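Local coordinates for cyclohexadienyl dehydratase (Synthetic construct, PDB 5JOS), which probably catalyses the dehydration and decarboxylation of prephenate and arogenate in phenylalanine biosynthesis, on a two-lobed periplasmic binding protein fold, at residues 12-17 with 217-222; 51-56 with 85-90; 107-112 with 205-210; 114-119 with 174-179; 133-138 with 154-159. All coordinates share one frame; numbering follows the deposited sequence.

In the fold
Interactions 2 and 4 are buried, interactions 3 and 5 partly so, and interaction 1 lies at the surface, its centre about 25 Å from that of the chain. Interactions 1 and 2 lie on one side and touch through Phe220 and Ile85; interactions 4 and 5 lie across the chain centre and meet where Asp176 pairs with Arg135. Interaction 3, its centre about 6 Å from that of the chain, touches both groups, sharing strand 111-116 with interaction 4 and reaching interaction 2 through Lys209 and Gly89. Chemistry follows place: helix caps and carboxylates in interaction 1, purely apolar packing in interaction 2, backbone ladders in interactions 3 to 5, with a salt-bridge network in interaction 4.

Interaction 1 of 5, residues 12-17 with 217-222; sequences AASRLD and DQEFLN
The guanidinium of Arg15 presents its edge to the ring of Phe220, with CD2 of Phe220 lying in the guanidinium plane, 3.8 Å from Arg15 NH1. The two planes are inclined by 43°, so this is not a stack, and Leu16 CD1 also reaches the ring obliquely. The carboxylate of Asp217 is nearly perpendicular to the guanidinium. Its two oxygens divide the work: OD1 uses its anti lone pair to cap Phe220 N (2.9 Å), making Asp217 the N-cap of its helix, while OD2 takes Arg15 N at 3.1 Å from well above the carboxylate plane. Arg15 CG rests 3.3 Å from the same OD2. Ser14 OG donates to Glu219 OE2 in a very short bond of 2.3 Å. Ser14 is itself an N-cap: its OG accepts from Asp17 N and its N donates to Asp17 OD2, a capping box. Replacing Asp217 by an alanine would probably weaken the start of its helix and the tie to Arg15 N, since both bonds use its carboxylate. Arg15 NH1 is buried without a polar partner, whereas NH2 forms a salt bridge with Asp84. The contact thus joins the first turns of helices 15-22 and 218-233, with Phe220 packing on Leu25 of strand 24-29 and Met213 of strand 205-213.

Interaction 2 of 5, residues 51-56 with 85-90; sequences DVAKSL and IAMGGV
Helix 48-60 packs here against the parallel sheet formed by strands 63-68, 24-29 and 85-86, and the Met87 side chain, from segment 85-90, makes three of the four side-chain contacts. CG of Met87 stands anti to its carbonyl carbon (chi1 -63°), and a bend at the far end (chi3 84°) turns the methyl group onto the helix. There CE meets Val52 CG1 at 3.6 Å and Ala53 CA at 3.8 Å, so the tip touches helix backbone as well as side chain. SD follows alongside Ala53, 4.0 Å from its CB, and CE is also 4.1 Å from Leu56 CD2. Val52, Ala53 and Leu56 lie on one side of the helix, and the methionine crosses Val52 and Leu56 obliquely. The strand order 63-68, 24-29, 85-86, in which the first strand in the chain is the central one, is that of a periplasmic binding protein lobe, and Ala86 continues the hydrogen bonding to Met212 of the returning strand 205-213. Nearer the strand, Leu56 CD2 meets Ile85 CD1 tip to tip at 4.1 Å, Leu56 CG and Ile85 CG1 both standing anti to their backbone N. No hydrogen bond crosses the interface, and all five touching residues are buried. Val27 packs on Ala53, Ile85 and Met87, Tyr211 on Val52 and Met87, while Trp227 of helix 218-233 packs on Val52 and Leu56.

Interaction 3 of 5, residues 107-112 with 205-210; sequences MTFGKT and THSEKG
Phe109 O is gripped by two donors, His206 N at 2.8 Å and Ser207 N at 2.9 Å. The second lies nearly along the C=O axis; the first comes from above the carbonyl plane. Phe109 N returns a bond to Ser207 O (3.0 Å), and Lys209 N reaches Met107 O in its carbonyl plane. Around this backbone frame, Ser207 CB sits over one face of the Phe109 ring, a CH-pi contact of 3.8 Å to the centroid and 21° off the normal. The ring is placed there by a CG held between the backbone N and carbonyl carbon (chi1 72°), and the Lys209 side chain crosses that of Phe109 at about a right angle, its CE 3.7 Å from Phe109 CE1. With His206 and Ser207 both opposite Phe109, the geometry is a classic beta bulge, and the register of the antiparallel pair slips by one before Gly110. These strands lie near the chain centre and, as in other periplasmic binding proteins, are consistent with the crossover between the lobes. Gly110 CA lies over a face of the His206 ring, 3.5 Å from its centroid; a beta carbon here would run into His206 CD2. In the next shell, His206 ND1 and Ser207 OG are hydrogen-bonded at 2.7 Å, in the ring plane, and a water links His206 NE2 with Lys111 NZ. Lys111 NZ is also held by Asp181, Asn144 and Thr143, and Lys209 NZ by Gly89 O, Tyr33 and Thr91.

Interaction 4 of 5, residues 114-119 with 174-179; sequences LVRKED and RADVMI
The tight part is the antiparallel hydrogen-bonded pair Leu114 and Met178, in which Leu114 N binds Met178 O at 2.9 Å and Met178 N binds Leu114 O at 3.0 Å, both in the carbonyl planes. Their side chains lie side by side, Leu114 CD2 reaching Met178 SD at 3.8 Å, and pack against Phe167 of helix 166-171. Next along, Val115 CG1 lies 4.0 Å from Val177 CG2; at the end of strand 114-116 the partly exposed Arg116 opens a polar network. Its guanidinium, turned by a bend at chi3 (-71°), meets two acceptors of segment 174-179 nearly in its plane: NH1 donates to Ala175 O at 2.7 Å, NH2 to the anti lone pair of Asp176 OD1 at 3.0 Å. NH1 also bonds Val170 O. A water lies over the guanidinium centre, bound to Arg116 N, Asp119 OD2 and Asp176 O. Looser still is the ion pair to the exposed Glu118, 3.7 Å from Arg116 NE to OE2. An alanine at Arg116 would probably loosen the hold on residues 174-176 by removing the bonds to Ala175 O and Asp176. Because Asp176 OD1 also pairs with Arg135 NH2, two positive groups face one buried carboxylate, which is likely to favour its ionised form.

Interaction 5 of 5, residues 133-138 with 154-159; sequences DVRVAV and KAKITV
Asp133 leads in at the exposed end, and the pairing starts with Val134, whose O accepts from Lys156 N at 3.0 Å, nearly along the C=O axis. Arg135 pairs with Lys156; the two side chains run side by side in the same direction, but Lys156 NZ comes only to Arg135 CG, at 4.0 Å. The like charges stay apart, with Arg135 NE 5.7 Å from Lys156 NZ, and the guanidinium forms a salt bridge with Asp176 and a hydrogen bond with Gly173 O. Val136 binds through both backbone atoms: its N donates to Lys156 O at 2.8 Å, from above the carbonyl plane, and its O accepts from Thr158 N at 2.8 Å, nearly on the axis. The side chain of Val136 lies on the other face of the sheet from Arg135, with CG2 against Ala155 CB at 3.7 Å. Ala137, paired with Thr158, turns back to the face of Arg135, and its backbone bonds to Val177 of the next strand. Val138 N closes the ladder on Thr158 O at 3.1 Å. Its CG2, between the backbone N and the carbonyl carbon, lies 4.3 Å from Ile157 CG2 and packs on Val159 CG2 as well. The strands cross at -27°, a modest twist. Helix 143-151 covers this apolar face, where Ala148 packs on Ile157 and Glu145 on Val138 and Val159. Two parallel neighbours joined by that helix make a beta-alpha-beta crossover, here with 156-159 as the outermost strand of the mixed sheet.

Interaction 1 of 5, residues 12-17 with 217-222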
# COMPACT_ATOMS: atom_id res chain seq x y z
N ALA A 12 -15.04 3.64 -31.81
CA ALA A 12 -13.82 4.31 -31.41
C ALA A 12 -12.72 3.33 -31.04
O ALA A 12 -12.99 2.14 -30.78
CB ALA A 12 -14.12 5.27 -30.26
N ALA A 13 -11.48 3.85 -31.11
CA ALA A 13 -10.26 3.22 -30.60
C ALA A 13 -9.94 3.91 -29.24
O ALA A 13 -10.05 5.14 -29.09
CB ALA A 13 -9.10 3.34 -31.60
N SER A 14 -9.62 3.08 -28.25
CA SER A 14 -9.32 3.49 -26.88
C SER A 14 -7.84 3.29 -26.59
O SER A 14 -7.10 2.68 -27.36
CB SER A 14 -10.14 2.66 -25.90
OG SER A 14 -9.83 1.26 -26.05
N ARG A 15 -7.40 3.78 -25.44
CA ARG A 15 -6.09 3.46 -24.97
C ARG A 15 -5.92 1.95 -24.81
O ARG A 15 -4.85 1.40 -25.06
CB ARG A 15 -5.84 4.16 -23.64
CG ARG A 15 -6.22 5.69 -23.60
CD ARG A 15 -5.55 6.42 -22.41
NE ARG A 15 -4.08 6.35 -22.63
CZ ARG A 15 -3.25 5.37 -22.25
NH1 ARG A 15 -3.65 4.34 -21.49
NH2 ARG A 15 -1.98 5.45 -22.62
N LEU A 16 -6.98 1.26 -24.38
CA LEU A 16 -6.88 -0.20 -24.25
C LEU A 16 -6.56 -0.85 -25.62
O LEU A 16 -5.70 -1.75 -25.73
CB LEU A 16 -8.16 -0.74 -23.62
CG LEU A 16 -8.15 -2.21 -23.27
CD1 LEU A 16 -7.08 -2.60 -22.25
CD2 LEU A 16 -9.51 -2.55 -22.74
N ASP A 17 -7.14 -0.31 -26.69
CA ASP A 17 -6.75 -0.78 -28.02
C ASP A 17 -5.34 -0.46 -28.42
O ASP A 17 -4.73 -1.33 -29.10
CB ASP A 17 -7.63 -0.21 -29.10
CG ASP A 17 -8.99 -0.76 -29.01
OD1 ASP A 17 -9.13 -2.00 -29.03
OD2 ASP A 17 -9.92 0.04 -28.87
N ASP A 217 -10.21 7.60 -19.88
CA ASP A 217 -10.36 6.31 -20.60
C ASP A 217 -11.01 5.36 -19.69
O ASP A 217 -10.29 4.59 -18.91
CB ASP A 217 -9.05 5.75 -21.19
CG ASP A 217 -9.33 4.72 -22.34
OD1 ASP A 217 -9.50 3.48 -22.13
OD2 ASP A 217 -9.46 5.17 -23.51
N GLN A 218 -12.36 5.34 -19.71
CA GLN A 218 -13.01 4.42 -18.72
C GLN A 218 -12.77 2.94 -19.08
O GLN A 218 -12.93 2.08 -18.22
CB GLN A 218 -14.49 4.69 -18.43
CG GLN A 218 -14.79 5.84 -17.47
CD GLN A 218 -13.67 6.26 -16.48
OE1 GLN A 218 -12.63 6.91 -16.84
NE2 GLN A 218 -13.91 5.96 -15.21
N GLU A 219 -12.40 2.66 -20.34
CA GLU A 219 -12.26 1.32 -20.80
C GLU A 219 -11.07 0.66 -20.15
O GLU A 219 -11.21 -0.35 -19.50
CB GLU A 219 -12.10 1.32 -22.32
CG GLU A 219 -12.47 -0.01 -22.93
CD GLU A 219 -12.58 0.04 -24.46
OE1 GLU A 219 -13.71 0.21 -24.96
OE2 GLU A 219 -11.50 -0.08 -25.11
N PHE A 220 -9.90 1.29 -20.21
CA PHE A 220 -8.74 0.73 -19.54
C PHE A 220 -8.98 0.68 -18.03
O PHE A 220 -8.70 -0.31 -17.35
CB PHE A 220 -7.52 1.54 -19.87
CG PHE A 220 -6.19 0.93 -19.40
CD1 PHE A 220 -6.01 -0.40 -19.28
CD2 PHE A 220 -5.15 1.75 -19.07
CE1 PHE A 220 -4.80 -0.94 -18.89
CE2 PHE A 220 -3.94 1.25 -18.66
CZ PHE A 220 -3.76 -0.11 -18.58
N LEU A 221 -9.53 1.74 -17.48
CA LEU A 221 -9.70 1.78 -16.05
C LEU A 221 -10.66 0.63 -15.62
O LEU A 221 -10.44 -0.02 -14.62
CB LEU A 221 -10.28 3.10 -15.63
CG LEU A 221 -10.73 3.08 -14.17
CD1 LEU A 221 -9.49 3.31 -13.35
CD2 LEU A 221 -11.77 4.10 -13.78
N ASN A 222 -11.75 0.45 -16.33
CA ASN A 222 -12.67 -0.68 -16.02
C ASN A 222 -11.99 -2.05 -16.14
O ASN A 222 -12.30 -2.94 -15.36
CB ASN A 222 -13.83 -0.68 -16.97
CG ASN A 222 -14.82 0.44 -16.65
OD1 ASN A 222 -14.73 1.12 -15.67
ND2 ASN A 222 -15.72 0.62 -17.51

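Interaction 2 of 5, residues 51-56 with 85-90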
# COMPACT_ATOMS: atom_id res chain seq x y z
N ASP A 51 6.00 -6.99 -9.62
CA ASP A 51 5.32 -8.23 -9.80
C ASP A 51 3.89 -7.99 -10.37
O ASP A 51 3.40 -8.75 -11.22
CB ASP A 51 5.19 -8.97 -8.48
CG ASP A 51 6.46 -9.59 -8.01
OD1 ASP A 51 7.50 -9.46 -8.69
OD2 ASP A 51 6.39 -10.31 -6.97
N VAL A 52 3.14 -7.06 -9.80
CA VAL A 52 1.74 -6.84 -10.26
C VAL A 52 1.73 -6.36 -11.72
O VAL A 52 0.96 -6.80 -12.52
CB VAL A 52 1.07 -5.75 -9.40
CG1 VAL A 52 -0.30 -5.38 -9.88
CG2 VAL A 52 0.96 -6.15 -7.95
N ALA A 53 2.63 -5.44 -12.06
CA ALA A 53 2.73 -4.94 -13.40
C ALA A 53 2.87 -6.07 -14.40
O ALA A 53 2.25 -6.05 -15.43
CB ALA A 53 3.90 -4.01 -13.54
N LYS A 54 3.71 -7.05 -14.10
CA LYS A 54 3.92 -8.14 -14.99
C LYS A 54 2.71 -8.96 -15.14
O LYS A 54 2.40 -9.46 -16.17
CB LYS A 54 5.03 -9.06 -14.50
CG LYS A 54 6.31 -8.31 -14.63
CD LYS A 54 7.45 -9.10 -14.04
CE LYS A 54 8.70 -8.32 -14.37
NZ LYS A 54 9.83 -8.93 -13.61
N SER A 55 2.01 -9.13 -14.06
CA SER A 55 0.78 -9.90 -14.16
C SER A 55 -0.35 -9.12 -14.92
O SER A 55 -1.09 -9.69 -15.71
CB SER A 55 0.48 -10.32 -12.71
OG SER A 55 -0.82 -10.76 -12.67
N LEU A 56 -0.40 -7.79 -14.81
CA LEU A 56 -1.34 -7.05 -15.65
C LEU A 56 -1.01 -7.21 -17.15
O LEU A 56 -1.88 -7.50 -17.94
CB LEU A 56 -1.38 -5.58 -15.28
CG LEU A 56 -2.31 -4.66 -16.08
CD1 LEU A 56 -3.73 -5.20 -16.07
CD2 LEU A 56 -2.32 -3.24 -15.46
N ILE A 85 0.18 3.64 -17.39
CA ILE A 85 -0.30 3.48 -16.06
C ILE A 85 0.93 3.60 -15.15
O ILE A 85 2.08 3.14 -15.49
CB ILE A 85 -0.97 2.14 -15.90
CG1 ILE A 85 -1.53 1.92 -14.50
CG2 ILE A 85 0.01 1.00 -16.17
CD1 ILE A 85 -2.52 0.72 -14.43
N ALA A 86 0.70 4.22 -14.00
CA ALA A 86 1.72 4.30 -12.96
C ALA A 86 1.50 3.26 -11.88
O ALA A 86 0.44 3.26 -11.27
CB ALA A 86 1.76 5.68 -12.40
N MET A 87 2.50 2.40 -11.62
CA MET A 87 2.35 1.31 -10.69
C MET A 87 3.60 1.32 -9.86
O MET A 87 4.73 1.05 -10.37
CB MET A 87 2.26 -0.02 -11.44
CG MET A 87 1.03 -0.08 -12.34
SD MET A 87 0.82 -1.52 -13.29
CE MET A 87 0.04 -2.62 -12.14
N GLY A 88 3.42 1.64 -8.57
CA GLY A 88 4.57 1.93 -7.73
C GLY A 88 4.30 2.53 -6.35
O GLY A 88 4.94 3.53 -5.98
N GLY A 89 3.46 1.84 -5.61
CA GLY A 89 2.93 2.29 -4.31
C GLY A 89 2.34 3.68 -4.26
O GLY A 89 2.49 4.39 -3.27
N VAL A 90 1.65 4.11 -5.32
CA VAL A 90 1.15 5.48 -5.35
C VAL A 90 -0.01 5.60 -4.42
O VAL A 90 -1.05 4.99 -4.61
CB VAL A 90 0.71 5.90 -6.76
CG1 VAL A 90 0.28 7.33 -6.80
CG2 VAL A 90 1.91 5.78 -7.74

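Interaction 3 of 5, residues 107-112 with 205-210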
# COMPACT_ATOMS: atom_id res chain seq x y z
N MET A 107 -4.41 -1.62 -1.58
CA MET A 107 -3.98 -1.65 -0.22
C MET A 107 -4.55 -0.47 0.51
O MET A 107 -4.63 0.68 -0.03
CB MET A 107 -2.44 -1.55 -0.17
CG MET A 107 -1.90 -1.90 1.20
SD MET A 107 -0.13 -1.69 1.11
CE MET A 107 0.24 -3.03 -0.05
N THR A 108 -4.92 -0.71 1.76
CA THR A 108 -5.29 0.37 2.70
C THR A 108 -4.28 0.50 3.82
O THR A 108 -3.64 -0.47 4.16
CB THR A 108 -6.67 0.19 3.27
OG1 THR A 108 -6.77 -1.08 3.89
CG2 THR A 108 -7.73 0.16 2.11
N PHE A 109 -4.03 1.70 4.27
CA PHE A 109 -3.08 1.90 5.30
C PHE A 109 -3.35 3.13 6.13
O PHE A 109 -4.20 3.91 5.78
CB PHE A 109 -1.67 1.94 4.67
CG PHE A 109 -1.33 3.17 3.88
CD1 PHE A 109 -1.64 3.24 2.53
CD2 PHE A 109 -0.64 4.17 4.43
CE1 PHE A 109 -1.32 4.36 1.80
CE2 PHE A 109 -0.30 5.30 3.71
CZ PHE A 109 -0.62 5.39 2.39
N GLY A 110 -2.64 3.27 7.26
CA GLY A 110 -2.61 4.51 8.01
C GLY A 110 -1.88 4.30 9.29
O GLY A 110 -0.68 4.43 9.30
N LYS A 111 -2.62 3.98 10.34
CA LYS A 111 -2.07 3.47 11.56
C LYS A 111 -2.27 1.97 11.62
O LYS A 111 -3.30 1.48 11.21
CB LYS A 111 -2.77 4.11 12.74
CG LYS A 111 -2.74 5.65 12.78
CD LYS A 111 -1.35 6.21 12.78
CE LYS A 111 -1.28 7.73 12.94
NZ LYS A 111 0.21 8.07 12.72
N THR A 112 -1.29 1.28 12.21
CA THR A 112 -1.31 -0.16 12.32
C THR A 112 -0.76 -0.47 13.75
O THR A 112 0.31 0.03 14.15
CB THR A 112 -0.37 -0.80 11.27
OG1 THR A 112 -0.90 -0.57 9.95
CG2 THR A 112 -0.29 -2.32 11.39
N THR A 205 -7.02 2.68 9.38
CA THR A 205 -6.65 3.01 8.00
C THR A 205 -7.20 4.37 7.64
O THR A 205 -8.19 4.75 8.16
CB THR A 205 -7.21 2.02 7.03
OG1 THR A 205 -8.59 1.99 7.16
CG2 THR A 205 -6.69 0.66 7.27
N HIS A 206 -6.46 5.14 6.86
CA HIS A 206 -6.93 6.47 6.44
C HIS A 206 -6.53 6.79 5.04
O HIS A 206 -6.86 7.83 4.54
CB HIS A 206 -6.45 7.60 7.39
CG HIS A 206 -4.97 7.71 7.57
ND1 HIS A 206 -4.07 7.82 6.54
CD2 HIS A 206 -4.24 7.79 8.71
CE1 HIS A 206 -2.85 7.88 7.02
NE2 HIS A 206 -2.94 7.89 8.34
N SER A 207 -5.73 5.95 4.42
CA SER A 207 -5.33 6.14 3.09
C SER A 207 -5.36 4.85 2.25
O SER A 207 -5.58 3.76 2.74
CB SER A 207 -3.93 6.72 3.01
OG SER A 207 -3.82 7.86 3.81
N GLU A 208 -5.09 5.00 0.98
CA GLU A 208 -5.02 3.85 0.09
C GLU A 208 -4.06 4.04 -1.05
O GLU A 208 -3.63 5.17 -1.39
CB GLU A 208 -6.45 3.53 -0.40
CG GLU A 208 -7.06 4.59 -1.23
CD GLU A 208 -8.58 4.40 -1.53
OE1 GLU A 208 -9.36 4.00 -0.67
OE2 GLU A 208 -8.98 4.62 -2.69
N LYS A 209 -3.68 2.92 -1.63
CA LYS A 209 -2.80 2.90 -2.76
C LYS A 209 -3.62 2.44 -3.95
O LYS A 209 -4.44 1.51 -3.83
CB LYS A 209 -1.69 1.84 -2.64
CG LYS A 209 -0.77 1.83 -1.41
CD LYS A 209 0.06 3.02 -1.41
CE LYS A 209 1.20 2.90 -0.41
NZ LYS A 209 1.91 4.22 -0.59
N GLY A 210 -3.29 2.97 -5.11
CA GLY A 210 -4.03 2.64 -6.32
C GLY A 210 -3.09 2.77 -7.48
O GLY A 210 -1.95 3.31 -7.36
O HOH W 1 -0.55 8.28 9.68

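Interaction 4 of 5, residues 114-119 with 174-179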
# COMPACT_ATOMS: atom_id res chain seq x y z
N LEU A 114 1.22 -2.53 16.39
CA LEU A 114 2.33 -3.46 16.47
C LEU A 114 2.36 -4.12 17.82
O LEU A 114 2.32 -3.44 18.85
CB LEU A 114 3.56 -2.63 16.30
CG LEU A 114 4.92 -3.32 16.46
CD1 LEU A 114 5.17 -4.09 15.22
CD2 LEU A 114 6.00 -2.24 16.65
N VAL A 115 2.39 -5.45 17.84
CA VAL A 115 2.11 -6.21 19.06
C VAL A 115 3.09 -7.34 19.14
O VAL A 115 3.84 -7.59 18.17
CB VAL A 115 0.71 -6.75 19.05
CG1 VAL A 115 -0.30 -5.60 18.93
CG2 VAL A 115 0.50 -7.81 17.95
N ARG A 116 3.18 -8.03 20.26
CA ARG A 116 3.99 -9.23 20.28
C ARG A 116 3.42 -10.29 19.38
O ARG A 116 2.19 -10.39 19.19
CB ARG A 116 4.14 -9.82 21.70
CG ARG A 116 4.98 -8.94 22.58
CD ARG A 116 5.14 -9.48 23.98
NE ARG A 116 3.89 -9.39 24.70
CZ ARG A 116 3.38 -8.28 25.24
NH1 ARG A 116 3.99 -7.11 25.18
NH2 ARG A 116 2.24 -8.35 25.89
N LYS A 117 4.33 -11.10 18.87
CA LYS A 117 3.99 -12.17 17.98
C LYS A 117 2.83 -13.06 18.52
O LYS A 117 1.84 -13.31 17.85
CB LYS A 117 5.23 -13.01 17.72
CG LYS A 117 4.93 -14.38 17.19
CD LYS A 117 4.98 -14.35 15.70
CE LYS A 117 6.18 -15.17 15.30
NZ LYS A 117 5.99 -16.59 15.74
N GLU A 118 2.99 -13.59 19.71
CA GLU A 118 1.93 -14.40 20.30
C GLU A 118 0.60 -13.66 20.59
O GLU A 118 -0.37 -14.29 20.91
CB GLU A 118 2.42 -15.02 21.60
CG GLU A 118 2.57 -14.01 22.75
CD GLU A 118 3.95 -13.41 22.85
OE1 GLU A 118 4.66 -13.29 21.80
OE2 GLU A 118 4.29 -13.03 24.01
N ASP A 119 0.56 -12.35 20.50
CA ASP A 119 -0.69 -11.63 20.74
C ASP A 119 -1.34 -11.29 19.43
O ASP A 119 -2.22 -10.46 19.38
CB ASP A 119 -0.37 -10.30 21.44
CG ASP A 119 -0.12 -10.46 22.93
OD1 ASP A 119 -0.23 -11.54 23.43
OD2 ASP A 119 0.16 -9.47 23.61
N ARG A 174 6.88 -4.68 28.20
CA ARG A 174 6.62 -3.52 29.02
C ARG A 174 5.47 -2.69 28.49
O ARG A 174 5.11 -1.74 29.11
CB ARG A 174 7.92 -2.68 29.25
CG ARG A 174 9.01 -3.42 30.08
CD ARG A 174 10.27 -2.55 30.33
NE ARG A 174 10.94 -2.17 29.07
CZ ARG A 174 11.94 -2.85 28.50
NH1 ARG A 174 12.44 -3.93 29.06
NH2 ARG A 174 12.46 -2.44 27.36
N ALA A 175 4.97 -2.97 27.27
CA ALA A 175 3.75 -2.38 26.74
C ALA A 175 3.18 -3.47 25.89
O ALA A 175 3.87 -4.45 25.55
CB ALA A 175 4.07 -1.20 25.88
N ASP A 176 1.96 -3.29 25.48
CA ASP A 176 1.25 -4.33 24.71
C ASP A 176 0.98 -4.01 23.24
O ASP A 176 0.89 -4.93 22.40
CB ASP A 176 -0.14 -4.51 25.33
CG ASP A 176 -0.07 -5.07 26.75
OD1 ASP A 176 0.73 -5.99 26.91
OD2 ASP A 176 -0.68 -4.55 27.68
N VAL A 177 0.76 -2.74 22.95
CA VAL A 177 0.41 -2.30 21.58
C VAL A 177 1.04 -0.95 21.31
O VAL A 177 0.76 0.01 22.03
CB VAL A 177 -1.09 -2.09 21.45
CG1 VAL A 177 -1.44 -1.58 20.04
CG2 VAL A 177 -1.92 -3.35 21.80
N MET A 178 1.86 -0.85 20.25
CA MET A 178 2.40 0.42 19.81
C MET A 178 1.58 0.87 18.62
O MET A 178 1.34 0.07 17.75
CB MET A 178 3.88 0.27 19.40
CG MET A 178 4.43 1.56 18.82
SD MET A 178 6.10 1.16 18.28
CE MET A 178 6.49 2.72 17.49
N ILE A 179 1.09 2.12 18.65
CA ILE A 179 0.41 2.74 17.53
C ILE A 179 1.38 3.53 16.75
O ILE A 179 2.03 4.39 17.31
CB ILE A 179 -0.71 3.72 17.95
CG1 ILE A 179 -1.69 2.99 18.83
CG2 ILE A 179 -1.41 4.33 16.78
CD1 ILE A 179 -2.42 1.83 18.19
O HOH W 2 1.67 -7.59 22.45

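Interaction 5 of 5, residues 133-138 with 154-159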
# COMPACT_ATOMS: atom_id res chain seq x y z
N ASP A 133 -7.02 -3.17 30.42
CA ASP A 133 -5.78 -3.89 30.74
C ASP A 133 -4.71 -3.72 29.61
O ASP A 133 -3.57 -4.23 29.69
CB ASP A 133 -6.17 -5.34 30.94
CG ASP A 133 -7.39 -5.68 30.12
OD1 ASP A 133 -8.54 -5.60 30.62
OD2 ASP A 133 -7.20 -5.88 28.92
N VAL A 134 -5.02 -3.00 28.54
CA VAL A 134 -4.10 -2.99 27.37
C VAL A 134 -3.17 -1.80 27.52
O VAL A 134 -3.66 -0.68 27.68
CB VAL A 134 -4.88 -2.96 26.04
CG1 VAL A 134 -3.88 -2.91 24.86
CG2 VAL A 134 -5.81 -4.18 25.94
N ARG A 135 -1.85 -2.03 27.52
CA ARG A 135 -0.89 -0.95 27.62
C ARG A 135 -0.47 -0.47 26.23
O ARG A 135 0.22 -1.18 25.45
CB ARG A 135 0.33 -1.36 28.47
CG ARG A 135 -0.01 -1.56 29.95
CD ARG A 135 1.07 -2.36 30.68
NE ARG A 135 1.34 -3.57 29.88
CZ ARG A 135 2.39 -4.39 30.01
NH1 ARG A 135 3.30 -4.17 30.93
NH2 ARG A 135 2.53 -5.44 29.21
N VAL A 136 -0.92 0.75 25.92
CA VAL A 136 -0.71 1.37 24.66
C VAL A 136 0.39 2.36 24.72
O VAL A 136 0.46 3.15 25.64
CB VAL A 136 -1.97 2.11 24.21
CG1 VAL A 136 -1.73 2.93 22.95
CG2 VAL A 136 -3.05 1.10 23.90
N ALA A 137 1.27 2.26 23.73
CA ALA A 137 2.48 3.07 23.69
C ALA A 137 2.48 3.99 22.53
O ALA A 137 2.22 3.54 21.43
CB ALA A 137 3.72 2.21 23.63
N VAL A 138 2.74 5.28 22.77
CA VAL A 138 2.85 6.19 21.67
C VAL A 138 3.94 7.22 21.94
O VAL A 138 4.28 7.48 23.12
CB VAL A 138 1.56 6.96 21.42
CG1 VAL A 138 0.41 6.02 21.10
CG2 VAL A 138 1.23 7.80 22.63
N LYS A 154 -10.21 3.62 26.51
CA LYS A 154 -10.31 2.68 27.64
C LYS A 154 -9.00 2.01 28.00
O LYS A 154 -8.90 1.37 29.04
CB LYS A 154 -11.31 1.61 27.33
CG LYS A 154 -12.70 2.18 27.10
CD LYS A 154 -13.53 1.19 26.35
CE LYS A 154 -14.79 1.85 25.86
NZ LYS A 154 -15.83 0.83 26.05
N ALA A 155 -8.00 2.17 27.14
CA ALA A 155 -6.70 1.59 27.33
C ALA A 155 -5.81 2.50 28.19
O ALA A 155 -6.11 3.66 28.38
CB ALA A 155 -6.05 1.39 25.98
N LYS A 156 -4.73 1.93 28.68
CA LYS A 156 -3.77 2.64 29.45
C LYS A 156 -2.66 3.13 28.51
O LYS A 156 -1.77 2.38 28.08
CB LYS A 156 -3.19 1.68 30.47
CG LYS A 156 -2.32 2.35 31.53
CD LYS A 156 -1.83 1.36 32.61
CE LYS A 156 -2.92 0.47 33.23
NZ LYS A 156 -2.95 -0.91 32.63
N ILE A 157 -2.70 4.40 28.24
CA ILE A 157 -1.88 4.99 27.25
C ILE A 157 -0.67 5.57 27.98
O ILE A 157 -0.87 6.38 28.84
CB ILE A 157 -2.62 6.17 26.63
CG1 ILE A 157 -3.80 5.64 25.82
CG2 ILE A 157 -1.67 6.99 25.75
CD1 ILE A 157 -4.63 6.70 25.13
N THR A 158 0.53 5.23 27.57
CA THR A 158 1.74 5.92 28.04
C THR A 158 2.43 6.66 26.87
O THR A 158 2.58 6.09 25.79
CB THR A 158 2.74 4.91 28.57
OG1 THR A 158 2.17 4.17 29.66
CG2 THR A 158 3.98 5.59 29.07
N VAL A 159 2.83 7.91 27.11
CA VAL A 159 3.55 8.73 26.18
C VAL A 159 5.05 8.59 26.44
O VAL A 159 5.52 8.78 27.55
CB VAL A 159 3.17 10.20 26.34
CG1 VAL A 159 3.86 11.10 25.30
CG2 VAL A 159 1.69 10.34 26.11